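Local atomic coordinates of peptidoglycan glycosyltransferase (Atopobium parvulum, PDB entry 4OVD), a protein that is a member of the penicillin-binding protein family, combining a dimerisation domain with a penicillin-binding domain. Residues 221-225 against 226-230; 282-285 against 286-289; 441-445 against 446-450. One frame throughout, in Å; residues are numbered along the deposited sequence.

Contact 1: 221-225 against 226-230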
ATOM      1  N   LEU A 221       4.132  11.657 -14.171  1.00 41.96           N
ATOM      2  CA  LEU A 221       3.720  10.877 -13.019  1.00 42.54           C
ATOM      3  C   LEU A 221       2.685  11.546 -12.156  1.00 46.26           C
ATOM      4  O   LEU A 221       2.546  12.776 -12.120  1.00 49.81           O
ATOM      5  CB  LEU A 221       4.915  10.634 -12.118  1.00 42.91           C
ATOM      6  CG  LEU A 221       6.157  10.028 -12.793  1.00 40.75           C
ATOM      7  CD1 LEU A 221       7.180   9.755 -11.695  1.00 41.10           C
ATOM      8  CD2 LEU A 221       5.883   8.749 -13.562  1.00 41.15           C
ATOM      9  N   SER A 222       1.999  10.718 -11.402  1.00 48.22           N
ATOM     10  CA  SER A 222       0.999  11.169 -10.447  1.00 49.54           C
ATOM     11  C   SER A 222       1.611  11.773  -9.204  1.00 45.34           C
ATOM     12  O   SER A 222       0.924  12.385  -8.421  1.00 45.48           O
ATOM     13  CB  SER A 222       0.131   9.977 -10.047  1.00 48.42           C
ATOM     14  OG  SER A 222       0.928   8.880  -9.715  1.00 47.55           O
ATOM     15  N   ILE A 223       2.905  11.586  -9.011  1.00 46.37           N
ATOM     16  CA  ILE A 223       3.579  12.077  -7.816  1.00 44.13           C
ATOM     17  C   ILE A 223       3.571  13.566  -7.613  1.00 45.79           C
ATOM     18  O   ILE A 223       3.765  14.279  -8.572  1.00 48.46           O
ATOM     19  CB  ILE A 223       5.062  11.677  -7.890  1.00 48.08           C
ATOM     20  CG1 ILE A 223       5.185  10.180  -7.750  1.00 48.69           C
ATOM     21  CG2 ILE A 223       5.883  12.338  -6.787  1.00 49.59           C
ATOM     22  CD1 ILE A 223       4.774   9.652  -6.401  1.00 44.74           C
ATOM     23  N   ASP A 224       3.367  14.037  -6.380  1.00 46.59           N
ATOM     24  CA  ASP A 224       3.438  15.481  -6.081  1.00 50.92           C
ATOM     25  C   ASP A 224       4.738  15.564  -5.326  1.00 50.51           C
ATOM     26  O   ASP A 224       4.893  15.064  -4.220  1.00 45.58           O
ATOM     27  CB  ASP A 224       2.280  15.997  -5.247  1.00 59.58           C
ATOM     28  CG  ASP A 224       2.401  17.514  -4.964  1.00 68.32           C
ATOM     29  OD1 ASP A 224       3.472  17.902  -4.439  1.00 76.00           O
ATOM     30  OD2 ASP A 224       1.432  18.299  -5.218  1.00 72.62           O
ATOM     31  N   ILE A 225       5.713  16.166  -5.956  1.00 51.55           N
ATOM     32  CA  ILE A 225       7.063  16.140  -5.399  1.00 52.37           C
ATOM     33  C   ILE A 225       7.196  16.757  -4.044  1.00 48.99           C
ATOM     34  O   ILE A 225       7.980  16.281  -3.238  1.00 52.21           O
ATOM     35  CB  ILE A 225       8.082  16.734  -6.388  1.00 53.87           C
ATOM     36  CG1 ILE A 225       9.518  16.307  -6.028  1.00 52.99           C
ATOM     37  CG2 ILE A 225       7.859  18.229  -6.543  1.00 56.90           C
ATOM     38  CD1 ILE A 225       9.741  14.831  -6.171  1.00 54.01           C
ATOM     39  N   GLU A 226       6.445  17.810  -3.777  1.00 54.98           N
ATOM     40  CA  GLU A 226       6.504  18.413  -2.435  1.00 59.95           C
ATOM     41  C   GLU A 226       5.893  17.465  -1.370  1.00 54.57           C
ATOM     42  O   GLU A 226       6.355  17.375  -0.237  1.00 49.96           O
ATOM     43  CB  GLU A 226       5.796  19.776  -2.425  1.00 70.72           C
ATOM     44  CG  GLU A 226       6.463  20.747  -1.476  1.00 77.89           C
ATOM     45  CD  GLU A 226       7.894  21.091  -1.889  1.00 83.43           C
ATOM     46  OE1 GLU A 226       8.213  21.129  -3.108  1.00 84.95           O
ATOM     47  OE2 GLU A 226       8.717  21.347  -0.983  1.00100.87           O
ATOM     48  N   LEU A 227       4.871  16.708  -1.757  1.00 54.96           N
ATOM     49  CA  LEU A 227       4.269  15.746  -0.846  1.00 52.54           C
ATOM     50  C   LEU A 227       5.202  14.550  -0.668  1.00 48.65           C
ATOM     51  O   LEU A 227       5.245  13.902   0.362  1.00 46.78           O
ATOM     52  CB  LEU A 227       2.920  15.305  -1.381  1.00 54.18           C
ATOM     53  CG  LEU A 227       2.169  14.516  -0.338  1.00 58.98           C
ATOM     54  CD1 LEU A 227       2.047  15.361   0.931  1.00 65.01           C
ATOM     55  CD2 LEU A 227       0.817  14.142  -0.927  1.00 58.04           C
ATOM     56  N   GLN A 228       6.005  14.296  -1.664  1.00 48.78           N
ATOM     57  CA  GLN A 228       6.944  13.197  -1.590  1.00 43.52           C
ATOM     58  C   GLN A 228       7.992  13.536  -0.576  1.00 43.04           C
ATOM     59  O   GLN A 228       8.400  12.707   0.201  1.00 45.78           O
ATOM     60  CB  GLN A 228       7.558  12.943  -2.975  1.00 43.11           C
ATOM     61  CG  GLN A 228       8.574  11.846  -2.993  1.00 43.34           C
ATOM     62  CD  GLN A 228       7.978  10.516  -2.690  1.00 44.38           C
ATOM     63  OE1 GLN A 228       6.773  10.279  -2.931  1.00 42.25           O
ATOM     64  NE2 GLN A 228       8.808   9.613  -2.169  1.00 50.74           N
ATOM     65  N   LYS A 229       8.390  14.790  -0.530  1.00 49.27           N
ATOM     66  CA  LYS A 229       9.416  15.212   0.421  1.00 52.26           C
ATOM     67  C   LYS A 229       8.964  15.088   1.864  1.00 49.77           C
ATOM     68  O   LYS A 229       9.721  14.717   2.755  1.00 51.77           O
ATOM     69  CB  LYS A 229       9.770  16.668   0.101  1.00 61.76           C
ATOM     70  CG  LYS A 229      10.826  17.291   0.979  1.00 67.82           C
ATOM     71  CD  LYS A 229      10.912  18.782   0.648  1.00 76.35           C
ATOM     72  CE  LYS A 229      11.986  19.478   1.452  1.00 77.74           C
ATOM     73  NZ  LYS A 229      13.302  18.890   1.065  1.00 82.68           N
ATOM     74  N   LYS A 230       7.736  15.494   2.113  1.00 53.44           N
ATOM     75  CA  LYS A 230       7.129  15.352   3.433  1.00 52.37           C
ATOM     76  C   LYS A 230       6.993  13.888   3.787  1.00 46.60           C
ATOM     77  O   LYS A 230       7.244  13.510   4.922  1.00 46.91           O
ATOM     78  CB  LYS A 230       5.740  15.957   3.456  1.00 55.87           C
ATOM     79  CG  LYS A 230       5.695  17.463   3.263  1.00 62.38           C
ATOM     80  CD  LYS A 230       4.249  17.942   3.270  1.00 65.76           C
ATOM     81  CE  LYS A 230       4.167  19.420   3.001  1.00 68.84           C
ATOM     82  NZ  LYS A 230       4.917  20.089   4.083  1.00 68.64           N
TER
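Asp224 OD1 gathers donors from the first turn of helix 225-242, making Asp224 its N-cap. Leu227 N reaches Asp224 OD1 over 3.3 Å, from above the carboxylate plane rather than within it, and Glu226 N adds a weak, strongly bent bond to the same oxygen. The carboxylate gets there because CG stands anti to the backbone N of Asp224 (chi1 -180°), which swings the group over the start of the helix. OD1 also forms a salt bridge with Arg556 of helix 542-556, while OD2 has a weak bond from Asn66. With two amides, the helix N-terminus and an arginine beside it, the carboxylate is probably held in its charged form. Regular helical bonding starts at once: Gln228 N donates to Asp224 O at 2.9 Å, and Lys229 N donates to Ile225 O at 3.1 Å. Below the cap, CB of Asp224 rests on CB of Leu227 at 4.0 Å, and Leu227 itself packs on Phe549 and Ala553. On another side of the turn the amide of Gln228 folds back through a bend at chi2 (66°); its NE2 bonds Glu232 and Ala263 O, and its OE1 lies 4.1 Å from Ile223 CD1, where the two side chains cross at a slant.

Contact 2: 282-285 against 286-289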
ATOM      1  N   LEU A 282      16.771   0.833  -2.761  1.00 42.57           N
ATOM      2  CA  LEU A 282      16.121   1.124  -4.034  1.00 45.36           C
ATOM      3  C   LEU A 282      14.757   0.463  -4.265  1.00 47.10           C
ATOM      4  O   LEU A 282      14.060   0.756  -5.243  1.00 43.40           O
ATOM      5  CB  LEU A 282      17.045   0.702  -5.179  1.00 43.85           C
ATOM      6  CG  LEU A 282      18.400   1.408  -5.135  1.00 42.22           C
ATOM      7  CD1 LEU A 282      19.280   0.859  -6.234  1.00 44.23           C
ATOM      8  CD2 LEU A 282      18.231   2.903  -5.267  1.00 43.39           C
ATOM      9  N   ASN A 283      14.413  -0.476  -3.417  1.00 40.41           N
ATOM     10  CA  ASN A 283      13.124  -1.103  -3.508  1.00 42.14           C
ATOM     11  C   ASN A 283      12.093  -0.271  -2.756  1.00 39.73           C
ATOM     12  O   ASN A 283      12.449   0.498  -1.886  1.00 45.05           O
ATOM     13  CB  ASN A 283      13.160  -2.402  -2.739  1.00 44.20           C
ATOM     14  CG  ASN A 283      14.092  -3.406  -3.351  1.00 54.31           C
ATOM     15  OD1 ASN A 283      14.028  -3.682  -4.557  1.00 68.00           O
ATOM     16  ND2 ASN A 283      14.937  -3.999  -2.513  1.00 59.32           N
ATOM     17  N   LEU A 284      10.822  -0.433  -3.106  1.00 39.25           N
ATOM     18  CA  LEU A 284       9.746   0.122  -2.297  1.00 38.17           C
ATOM     19  C   LEU A 284       9.268  -1.097  -1.549  1.00 38.91           C
ATOM     20  O   LEU A 284       8.697  -2.064  -2.148  1.00 40.75           O
ATOM     21  CB  LEU A 284       8.539   0.616  -3.086  1.00 45.82           C
ATOM     22  CG  LEU A 284       8.281   2.037  -3.366  1.00 50.98           C
ATOM     23  CD1 LEU A 284       6.885   2.084  -3.982  1.00 49.92           C
ATOM     24  CD2 LEU A 284       8.341   2.762  -2.032  1.00 52.93           C
ATOM     25  N   LYS A 285       9.436  -1.087  -0.253  1.00 35.58           N
ATOM     26  CA  LYS A 285       9.018  -2.236   0.546  1.00 36.25           C
ATOM     27  C   LYS A 285       7.551  -2.585   0.363  1.00 33.03           C
ATOM     28  O   LYS A 285       7.208  -3.752   0.359  1.00 34.42           O
ATOM     29  CB  LYS A 285       9.362  -2.022   2.010  1.00 35.89           C
ATOM     30  CG  LYS A 285      10.864  -2.047   2.262  1.00 36.94           C
ATOM     31  CD  LYS A 285      11.180  -1.878   3.740  1.00 42.26           C
ATOM     32  CE  LYS A 285      12.657  -2.211   3.967  1.00 49.00           C
ATOM     33  NZ  LYS A 285      13.027  -1.828   5.338  1.00 53.89           N
ATOM     34  N   LEU A 286       6.682  -1.584   0.241  1.00 35.49           N
ATOM     35  CA  LEU A 286       5.246  -1.838  -0.011  1.00 34.89           C
ATOM     36  C   LEU A 286       4.903  -2.785  -1.112  1.00 29.69           C
ATOM     37  O   LEU A 286       3.800  -3.309  -1.183  1.00 35.03           O
ATOM     38  CB  LEU A 286       4.572  -0.538  -0.452  1.00 42.79           C
ATOM     39  CG  LEU A 286       4.501   0.465   0.659  1.00 49.39           C
ATOM     40  CD1 LEU A 286       4.151   1.809   0.122  1.00 49.26           C
ATOM     41  CD2 LEU A 286       3.447  -0.005   1.633  1.00 48.26           C
ATOM     42  N   VAL A 287       5.752  -2.792  -2.094  1.00 28.87           N
ATOM     43  CA  VAL A 287       5.641  -3.609  -3.312  1.00 30.82           C
ATOM     44  C   VAL A 287       6.370  -4.904  -3.298  1.00 30.71           C
ATOM     45  O   VAL A 287       5.885  -5.984  -3.752  1.00 30.82           O
ATOM     46  CB  VAL A 287       6.233  -2.735  -4.473  1.00 35.84           C
ATOM     47  CG1 VAL A 287       6.256  -3.470  -5.757  1.00 44.29           C
ATOM     48  CG2 VAL A 287       5.381  -1.474  -4.637  1.00 42.04           C
ATOM     49  N   SER A 288       7.606  -4.829  -2.859  1.00 32.79           N
ATOM     50  CA  SER A 288       8.430  -5.995  -2.907  1.00 34.77           C
ATOM     51  C   SER A 288       8.666  -6.724  -1.619  1.00 40.02           C
ATOM     52  O   SER A 288       9.278  -7.732  -1.667  1.00 36.80           O
ATOM     53  CB  SER A 288       9.765  -5.597  -3.559  1.00 40.18           C
ATOM     54  OG  SER A 288      10.300  -4.559  -2.783  1.00 45.30           O
ATOM     55  N   SER A 289       8.284  -6.236  -0.451  1.00 33.32           N
ATOM     56  CA  SER A 289       8.472  -7.086   0.746  1.00 34.58           C
ATOM     57  C   SER A 289       7.099  -7.604   1.179  1.00 36.38           C
ATOM     58  O   SER A 289       6.056  -6.970   0.918  1.00 37.20           O
ATOM     59  CB  SER A 289       9.109  -6.269   1.888  1.00 40.58           C
ATOM     60  OG  SER A 289      10.306  -5.728   1.432  1.00 43.10           O
TER
HETATM   61  O   HOH W   1      10.322  -2.678  -5.168  1.00 43.32           O
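Two backbone amides of the short helix 285-288 donate to Leu284 O, the carbonyl of its N-cap residue, and a hydroxyl lies close by. Among the backbone bonds, Ser288 N approaches Leu284 O nearly along the C=O axis at 3.1 Å and with an almost straight N-H (168°). Val287 N comes to Leu284 O from above the carbonyl plane, 3.0 Å away. One step on, Ser289 N donates to Lys285 O at 2.8 Å, and Ser289 is where helical backbone angles end, so the helix amounts to little more than a single turn. The hydroxyl contacts come next. Ser288 OG sits between its own backbone N and carbonyl carbon (chi1 58°), a setting that turns it back to within 3.0 Å of Leu284 O. A water bridges the start of the turn, accepting from Leu284 N at 3.1 Å and bonded to Ser288 OG. Apolar contact is made where Leu284 CD1 meets Val287 CG2 at 3.9 Å, their side chains set obliquely to each other. In the fold, Leu284 packs on helix 161-164, Leu286 lies on Ser249 and Met251 of strand 248-253, and the extended Lys285 carries NZ to Tyr266 O at the end of strand 260-266.

Contact 3: 441-445 against 446-450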
ATOM      1  N   VAL A 441       0.886   8.569 -15.264  1.00 47.48           N
ATOM      2  CA  VAL A 441      -0.335   9.138 -15.789  1.00 50.45           C
ATOM      3  C   VAL A 441      -0.325   9.244 -17.305  1.00 51.12           C
ATOM      4  O   VAL A 441      -1.292   8.912 -17.940  1.00 54.93           O
ATOM      5  CB  VAL A 441      -0.557  10.537 -15.232  1.00 52.20           C
ATOM      6  CG1 VAL A 441      -1.872  11.085 -15.724  1.00 60.06           C
ATOM      7  CG2 VAL A 441      -0.560  10.504 -13.735  1.00 55.58           C
ATOM      8  N   SER A 442       0.770   9.719 -17.872  1.00 51.25           N
ATOM      9  CA  SER A 442       0.889   9.840 -19.310  1.00 52.94           C
ATOM     10  C   SER A 442       2.253   9.525 -19.856  1.00 56.29           C
ATOM     11  O   SER A 442       3.256   9.827 -19.249  1.00 51.13           O
ATOM     12  CB  SER A 442       0.520  11.234 -19.760  1.00 56.35           C
ATOM     13  OG  SER A 442      -0.179  11.168 -20.966  1.00 62.76           O
ATOM     14  N   LYS A 443       2.237   8.941 -21.047  1.00 63.51           N
ATOM     15  CA  LYS A 443       3.437   8.598 -21.831  1.00 63.18           C
ATOM     16  C   LYS A 443       3.216   9.019 -23.284  1.00 67.24           C
ATOM     17  O   LYS A 443       2.197   8.692 -23.916  1.00 65.23           O
ATOM     18  CB  LYS A 443       3.766   7.105 -21.761  1.00 64.32           C
ATOM     19  CG  LYS A 443       2.863   6.192 -22.555  1.00 68.39           C
ATOM     20  CD  LYS A 443       3.264   4.747 -22.301  1.00 79.11           C
ATOM     21  CE  LYS A 443       2.422   3.783 -23.118  1.00 88.59           C
ATOM     22  NZ  LYS A 443       2.514   4.123 -24.566  1.00 94.89           N
ATOM     23  N   GLY A 444       4.164   9.763 -23.824  1.00 71.76           N
ATOM     24  CA  GLY A 444       4.007  10.252 -25.169  1.00 75.47           C
ATOM     25  C   GLY A 444       2.726  11.073 -25.291  1.00 79.10           C
ATOM     26  O   GLY A 444       2.155  11.168 -26.373  1.00 84.07           O
ATOM     27  N   GLY A 445       2.242  11.652 -24.191  1.00 74.37           N
ATOM     28  CA  GLY A 445       1.010  12.466 -24.273  1.00 86.34           C
ATOM     29  C   GLY A 445      -0.258  11.637 -24.450  1.00 82.40           C
ATOM     30  O   GLY A 445      -1.306  12.137 -24.849  1.00 91.94           O
ATOM     31  N   GLN A 446      -0.128  10.353 -24.163  1.00 75.07           N
ATOM     32  CA  GLN A 446      -1.209   9.389 -24.223  1.00 80.30           C
ATOM     33  C   GLN A 446      -1.566   8.985 -22.767  1.00 75.19           C
ATOM     34  O   GLN A 446      -0.752   8.377 -22.039  1.00 61.25           O
ATOM     35  CB  GLN A 446      -0.724   8.192 -25.022  1.00 87.70           C
ATOM     36  CG  GLN A 446      -1.444   6.900 -24.718  1.00 98.03           C
ATOM     37  CD  GLN A 446      -0.603   5.722 -25.138  1.00108.37           C
ATOM     38  OE1 GLN A 446      -0.545   4.714 -24.432  1.00118.02           O
ATOM     39  NE2 GLN A 446       0.034   5.825 -26.302  1.00106.04           N
ATOM     40  N   GLU A 447      -2.756   9.379 -22.333  1.00 76.07           N
ATOM     41  CA  GLU A 447      -3.221   9.057 -20.994  1.00 80.55           C
ATOM     42  C   GLU A 447      -3.621   7.582 -21.034  1.00 74.20           C
ATOM     43  O   GLU A 447      -4.401   7.165 -21.863  1.00 81.46           O
ATOM     44  CB  GLU A 447      -4.374   9.966 -20.564  1.00 85.87           C
ATOM     45  CG  GLU A 447      -4.919   9.780 -19.129  1.00100.81           C
ATOM     46  CD  GLU A 447      -6.047  10.744 -18.713  1.00110.90           C
ATOM     47  OE1 GLU A 447      -6.491  11.591 -19.548  1.00103.66           O
ATOM     48  OE2 GLU A 447      -6.493  10.662 -17.547  1.00105.05           O
ATOM     49  N   VAL A 448      -3.041   6.788 -20.147  1.00 74.39           N
ATOM     50  CA  VAL A 448      -3.278   5.334 -20.094  1.00 70.69           C
ATOM     51  C   VAL A 448      -4.527   4.966 -19.272  1.00 61.80           C
ATOM     52  O   VAL A 448      -4.848   5.666 -18.328  1.00 61.62           O
ATOM     53  CB  VAL A 448      -1.988   4.674 -19.509  1.00 70.55           C
ATOM     54  CG1 VAL A 448      -2.203   3.240 -19.052  1.00 72.25           C
ATOM     55  CG2 VAL A 448      -0.855   4.756 -20.526  1.00 74.08           C
ATOM     56  N   SER A 449      -5.284   3.926 -19.662  1.00 64.05           N
ATOM     57  CA  SER A 449      -6.402   3.488 -18.795  1.00 69.63           C
ATOM     58  C   SER A 449      -5.855   2.294 -17.970  1.00 64.86           C
ATOM     59  O   SER A 449      -5.092   1.439 -18.434  1.00 64.16           O
ATOM     60  CB  SER A 449      -7.748   3.223 -19.511  1.00 76.09           C
ATOM     61  OG  SER A 449      -7.730   2.056 -20.284  1.00 83.64           O
ATOM     62  N   TRP A 450      -6.147   2.355 -16.693  1.00 57.64           N
ATOM     63  CA  TRP A 450      -5.688   1.398 -15.739  1.00 48.45           C
ATOM     64  C   TRP A 450      -6.884   0.546 -15.347  1.00 51.01           C
ATOM     65  O   TRP A 450      -7.963   1.085 -15.076  1.00 44.59           O
ATOM     66  CB  TRP A 450      -5.159   2.152 -14.540  1.00 46.62           C
ATOM     67  CG  TRP A 450      -3.915   2.809 -14.826  1.00 49.32           C
ATOM     68  CD1 TRP A 450      -3.742   4.102 -15.169  1.00 50.68           C
ATOM     69  CD2 TRP A 450      -2.603   2.196 -14.845  1.00 49.65           C
ATOM     70  NE1 TRP A 450      -2.417   4.353 -15.395  1.00 54.36           N
ATOM     71  CE2 TRP A 450      -1.690   3.205 -15.204  1.00 49.40           C
ATOM     72  CE3 TRP A 450      -2.119   0.906 -14.547  1.00 45.20           C
ATOM     73  CZ2 TRP A 450      -0.320   2.977 -15.289  1.00 53.49           C
ATOM     74  CZ3 TRP A 450      -0.774   0.680 -14.626  1.00 45.98           C
ATOM     75  CH2 TRP A 450       0.127   1.717 -15.003  1.00 45.58           C
TER
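A tight beta hairpin joins strands 440-443 and 446-447 through a type I' turn from Lys443 to Gln446, with Gly444 and Gly445 at its corners; both have positive phi, a conformation that glycine accepts readily. Lys443 and Gln446 form the antiparallel hydrogen-bonded pair that closes it. Gln446 N gives to Lys443 O at 2.9 Å, and Lys443 N returns a nearly linear bond (171°) to Gln446 O at 3.2 Å. Their side chains leave from the same face of the sheet and run side by side. Lys443 CG lies between its backbone N and carbonyl carbon (chi1 74°), and a final bend at chi4 brings NZ to Gln446 OE1 at 3.1 Å, above the amide plane. Lys443 CE also lies 3.4 Å from Gln446 OE1. Ser442 and Glu447 make the next, non-hydrogen-bonded pair, from which Ser442 CA directs a C-H contact to Gln446 O at 3.5 Å. Beyond the strands, Val448 CG1 lies 3.8 Å above one face of the Trp450 ring, toward its rim, and the indole stacks with His438. The turn end of the hairpin thus rests on two backbone bonds and one ammonium-to-amide bond, a charged-to-neutral pairing that leaves the positive charge of Lys443 uncompensated by Gln446.

Overall arrangement
Contact 1 is the most buried of the three, contact 2 is partly buried, and contact 3 lies on the surface, about 22 Å from the chain centre. Contacts 1 and 2 both build the first turn of a helix, but a carboxylate with an arginine partner caps the longer helix, whereas the short one has a serine hydroxyl and a water near its N-cap carbonyl. Contact 3, a strand-to-strand hairpin, shares a sheet with strand 219-221, which leads into contact 1, and Val441 CG2 packs against Ser222 N at 3.5 Å. Contacts 1 and 2, about 7 Å apart at their nearest atoms, both lie against the five-stranded sheet, contact 1 on strand 260-266, contact 2 also on 248-253.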